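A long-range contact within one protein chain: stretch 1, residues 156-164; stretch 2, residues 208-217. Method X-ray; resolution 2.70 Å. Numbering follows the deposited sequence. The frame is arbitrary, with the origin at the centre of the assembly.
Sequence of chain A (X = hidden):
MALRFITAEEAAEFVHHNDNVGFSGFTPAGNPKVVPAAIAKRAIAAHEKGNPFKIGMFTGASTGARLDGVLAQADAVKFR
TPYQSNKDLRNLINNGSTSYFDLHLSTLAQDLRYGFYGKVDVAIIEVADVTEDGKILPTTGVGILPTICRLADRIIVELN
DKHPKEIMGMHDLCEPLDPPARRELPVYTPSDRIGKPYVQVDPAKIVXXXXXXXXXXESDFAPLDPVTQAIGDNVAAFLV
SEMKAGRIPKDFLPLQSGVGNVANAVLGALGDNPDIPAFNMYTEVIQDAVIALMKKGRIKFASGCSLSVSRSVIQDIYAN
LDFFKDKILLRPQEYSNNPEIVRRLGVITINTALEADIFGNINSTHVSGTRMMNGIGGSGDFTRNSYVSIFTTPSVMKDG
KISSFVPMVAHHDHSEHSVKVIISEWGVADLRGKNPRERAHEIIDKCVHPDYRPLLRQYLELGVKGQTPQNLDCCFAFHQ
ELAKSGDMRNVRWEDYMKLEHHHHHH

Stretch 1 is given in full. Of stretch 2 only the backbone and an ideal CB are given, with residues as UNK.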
# COMPACT_ATOMS: atom_id res chain seq x y z
N ILE A 156 -16.27 -23.43 19.36
CA ILE A 156 -16.48 -23.38 20.80
C ILE A 156 -17.07 -22.02 21.12
O ILE A 156 -16.38 -21.00 21.01
CB ILE A 156 -15.16 -23.55 21.59
CG1 ILE A 156 -14.58 -24.95 21.34
CG2 ILE A 156 -15.41 -23.31 23.07
CD1 ILE A 156 -13.25 -25.19 22.04
N VAL A 157 -18.34 -21.99 21.50
CA VAL A 157 -19.02 -20.74 21.83
C VAL A 157 -19.00 -20.37 23.31
O VAL A 157 -19.07 -21.22 24.20
CB VAL A 157 -20.49 -20.78 21.37
CG1 VAL A 157 -21.16 -19.44 21.64
CG2 VAL A 157 -20.56 -21.16 19.89
N GLU A 158 -18.91 -19.07 23.57
CA GLU A 158 -18.86 -18.52 24.91
C GLU A 158 -20.01 -17.50 25.01
O GLU A 158 -19.94 -16.43 24.42
CB GLU A 158 -17.51 -17.84 25.09
CG GLU A 158 -17.02 -17.70 26.50
CD GLU A 158 -15.54 -17.33 26.56
OE1 GLU A 158 -14.68 -18.22 26.37
OE2 GLU A 158 -15.25 -16.14 26.78
N LEU A 159 -21.07 -17.86 25.73
CA LEU A 159 -22.26 -17.01 25.89
C LEU A 159 -22.13 -16.03 27.06
O LEU A 159 -22.37 -16.41 28.21
CB LEU A 159 -23.49 -17.88 26.10
CG LEU A 159 -24.81 -17.55 25.40
CD1 LEU A 159 -25.92 -18.30 26.11
CD2 LEU A 159 -25.10 -16.07 25.42
N ASN A 160 -21.79 -14.78 26.76
CA ASN A 160 -21.60 -13.76 27.79
C ASN A 160 -22.89 -13.11 28.31
O ASN A 160 -23.68 -12.57 27.56
CB ASN A 160 -20.67 -12.67 27.27
CG ASN A 160 -19.98 -11.92 28.38
OD1 ASN A 160 -20.53 -11.75 29.46
ND2 ASN A 160 -18.77 -11.45 28.12
N ASP A 161 -23.06 -13.17 29.63
CA ASP A 161 -24.21 -12.59 30.33
C ASP A 161 -24.37 -11.08 30.09
O ASP A 161 -25.47 -10.58 29.89
CB ASP A 161 -24.04 -12.79 31.83
CG ASP A 161 -24.95 -13.83 32.39
OD1 ASP A 161 -26.18 -13.65 32.26
OD2 ASP A 161 -24.45 -14.83 32.95
N LYS A 162 -23.25 -10.38 30.14
CA LYS A 162 -23.20 -8.93 30.02
C LYS A 162 -23.59 -8.28 28.69
O LYS A 162 -23.79 -7.07 28.63
CB LYS A 162 -21.81 -8.45 30.43
CG LYS A 162 -21.45 -8.82 31.87
CD LYS A 162 -22.60 -8.50 32.82
CE LYS A 162 -22.12 -8.26 34.24
NZ LYS A 162 -21.30 -9.39 34.75
N HIS A 163 -23.70 -9.07 27.63
CA HIS A 163 -24.07 -8.50 26.34
C HIS A 163 -25.44 -9.01 25.91
O HIS A 163 -25.60 -10.19 25.59
CB HIS A 163 -23.01 -8.81 25.30
CG HIS A 163 -21.66 -8.24 25.63
ND1 HIS A 163 -20.72 -8.92 26.38
CD2 HIS A 163 -21.11 -7.04 25.34
CE1 HIS A 163 -19.65 -8.17 26.53
NE2 HIS A 163 -19.86 -7.02 25.91
N PRO A 164 -26.44 -8.11 25.89
CA PRO A 164 -27.83 -8.39 25.51
C PRO A 164 -28.07 -8.67 24.03
O PRO A 164 -27.44 -8.10 23.16
CB PRO A 164 -28.56 -7.14 25.99
CG PRO A 164 -27.55 -6.07 25.75
CD PRO A 164 -26.28 -6.69 26.28
N UNK A 208 -19.74 -27.10 21.77
CA UNK A 208 -20.20 -26.71 23.09
C UNK A 208 -20.39 -25.22 23.32
O UNK A 208 -19.78 -24.39 22.64
CB UNK A 208 -19.21 -27.24 24.13
N UNK A 209 -21.24 -24.89 24.29
CA UNK A 209 -21.52 -23.50 24.65
C UNK A 209 -21.22 -23.29 26.13
O UNK A 209 -21.85 -23.88 27.00
CB UNK A 209 -22.97 -23.13 24.34
N UNK A 210 -20.23 -22.44 26.40
CA UNK A 210 -19.83 -22.14 27.78
C UNK A 210 -20.47 -20.83 28.21
O UNK A 210 -20.29 -19.80 27.55
CB UNK A 210 -18.31 -22.06 27.91
N UNK A 211 -21.22 -20.86 29.30
CA UNK A 211 -21.86 -19.65 29.78
C UNK A 211 -20.88 -18.82 30.59
O UNK A 211 -20.18 -19.35 31.45
CB UNK A 211 -23.10 -19.99 30.62
N UNK A 212 -20.83 -17.53 30.31
CA UNK A 212 -19.94 -16.64 31.04
C UNK A 212 -20.67 -15.36 31.40
O UNK A 212 -21.78 -15.11 30.94
CB UNK A 212 -18.69 -16.33 30.22
N UNK A 213 -20.03 -14.55 32.24
CA UNK A 213 -20.59 -13.27 32.64
C UNK A 213 -19.36 -12.42 32.84
O UNK A 213 -18.81 -12.36 33.93
CB UNK A 213 -21.48 -13.35 33.89
N UNK A 214 -18.91 -11.79 31.77
CA UNK A 214 -17.71 -10.97 31.84
C UNK A 214 -18.00 -9.52 31.46
O UNK A 214 -18.36 -9.22 30.32
CB UNK A 214 -16.62 -11.55 30.93
N UNK A 215 -17.84 -8.60 32.42
CA UNK A 215 -18.08 -7.18 32.19
C UNK A 215 -16.88 -6.51 31.53
O UNK A 215 -15.79 -7.06 31.53
CB UNK A 215 -18.41 -6.48 33.51
N UNK A 216 -17.11 -5.33 30.95
CA UNK A 216 -16.06 -4.55 30.30
C UNK A 216 -15.18 -3.98 31.41
O UNK A 216 -15.66 -3.76 32.53
CB UNK A 216 -16.64 -3.44 29.41
N UNK A 217 -13.90 -3.75 31.11
CA UNK A 217 -13.02 -3.15 32.12
C UNK A 217 -13.44 -1.70 32.19
O UNK A 217 -14.16 -1.22 31.30
CB UNK A 217 -11.54 -3.30 31.78

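Residues 156-160 form a strand, and 208-212 run beside it in parallel. Hydrogen bonds join the backbones. Because each strand is extended, its side chains alternate between the two faces.

Position 208 has phi/psi of 171/156. Its ideal CB has nothing of stretch 1 within 5.5 Å. The open space would admit many side chains, but phi of 171° favours glycine. The residue is Gly-208. Its O accepts from Val-157 N at 3.0 Å.

Position 209 is paired with Val-157, and its CB lies on the face that also carries Leu-159. Both neighbours are apolar, so a beta-branched or other aliphatic residue would suit. It is Val-209, rotamer t. Its CG2 lies 4.1 Å from Val-157 CB, and its CG1 lies 4.0 Å from Leu-159 CB.

Position 210 turns to the other face, beside Glu-158. Its N donates to Val-157 O at 2.8 Å. An extended backbone favours beta-branched residues, though several others would fit. The residue is Val-210, rotamer t. Its CB lies 3.8 Å from Val-157 O.

Position 211 shares the face of Leu-159. An aliphatic residue or a long chain with an aliphatic stem would suit. It is Arg-211, and its guanidinium makes no contact with stretch 1 within 4.5 Å.

Position 212 points to the face of Glu-158 and Asn-160. The ideal CB is 4.3 Å from Glu-158 CG, so a small or beta-branched side chain fits best. It is Thr-212, rotamer p. Its CG2 lies 3.3 Å from Glu-158 CG, a tight contact, and its OG1 sits 3.3 Å from Asn-160 CA. Asp-161 N donates to Thr-212 O at 2.7 Å.

Position 213 points sideways. Its ideal CB is only 3.3 Å from Asp-161 CB and 4.1 Å from Lys-162 NZ. A small hydroxyl residue, able to accept from the lysine, would suit. It is Ser-213, whose OG accepts from Lys-162 NZ at 2.9 Å.

Position 214 is held by its backbone. Its N donates to Asn-160 OD1 at 2.8 Å, and Asn-160 ND2 donates to its O at 3.2 Å. The CB points away overall. Many side chains would do. It is Glu-214, with OE2 bonded elsewhere in the structure.

Position 215 has its ideal CB 4.2 Å from Lys-162 CG. Proline is possible, as are other modest residues. Pro-215 places CD 3.9 Å from Lys-162 NZ.

Position 216 points sideways, with room for a polar chain to reach His-163. It is Asn-216. Its side chain ends near the His-163 ring, and its ND2 is bonded elsewhere in the structure.

Position 217 is unconstrained by stretch 1. It is Asp-217.

Stretch 2 (208-217) GVVRTSEPND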
# COMPACT_ATOMS: atom_id res chain seq x y z
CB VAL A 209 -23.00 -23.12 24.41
CG1 VAL A 209 -23.23 -21.67 24.82
CG2 VAL A 209 -23.37 -23.32 22.94
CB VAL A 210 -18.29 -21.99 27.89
CG1 VAL A 210 -17.89 -21.83 29.35
CG2 VAL A 210 -17.59 -23.19 27.28
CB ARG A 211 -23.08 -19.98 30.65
CG ARG A 211 -24.22 -20.66 29.93
CD ARG A 211 -25.49 -20.58 30.77
NE ARG A 211 -26.62 -21.30 30.18
CZ ARG A 211 -26.80 -22.62 30.28
NH1 ARG A 211 -25.92 -23.37 30.95
NH2 ARG A 211 -27.86 -23.18 29.72
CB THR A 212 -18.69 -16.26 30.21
OG1 THR A 212 -19.07 -15.38 29.15
CG2 THR A 212 -18.03 -17.50 29.63
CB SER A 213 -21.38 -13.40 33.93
OG SER A 213 -22.06 -12.19 34.22
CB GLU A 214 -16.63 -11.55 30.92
CG GLU A 214 -16.31 -13.02 31.20
CD GLU A 214 -15.62 -13.21 32.54
OE1 GLU A 214 -15.66 -14.34 33.07
OE2 GLU A 214 -15.01 -12.24 33.05
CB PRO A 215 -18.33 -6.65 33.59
CG PRO A 215 -17.36 -7.46 34.40
CD PRO A 215 -17.56 -8.86 33.85
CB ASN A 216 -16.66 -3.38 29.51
CG ASN A 216 -17.04 -3.76 28.09
OD1 ASN A 216 -17.70 -4.77 27.85
ND2 ASN A 216 -16.64 -2.93 27.14
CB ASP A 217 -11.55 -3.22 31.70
CG ASP A 217 -11.00 -4.63 31.70
OD1 ASP A 217 -11.36 -5.41 30.78
OD2 ASP A 217 -10.21 -4.94 32.63
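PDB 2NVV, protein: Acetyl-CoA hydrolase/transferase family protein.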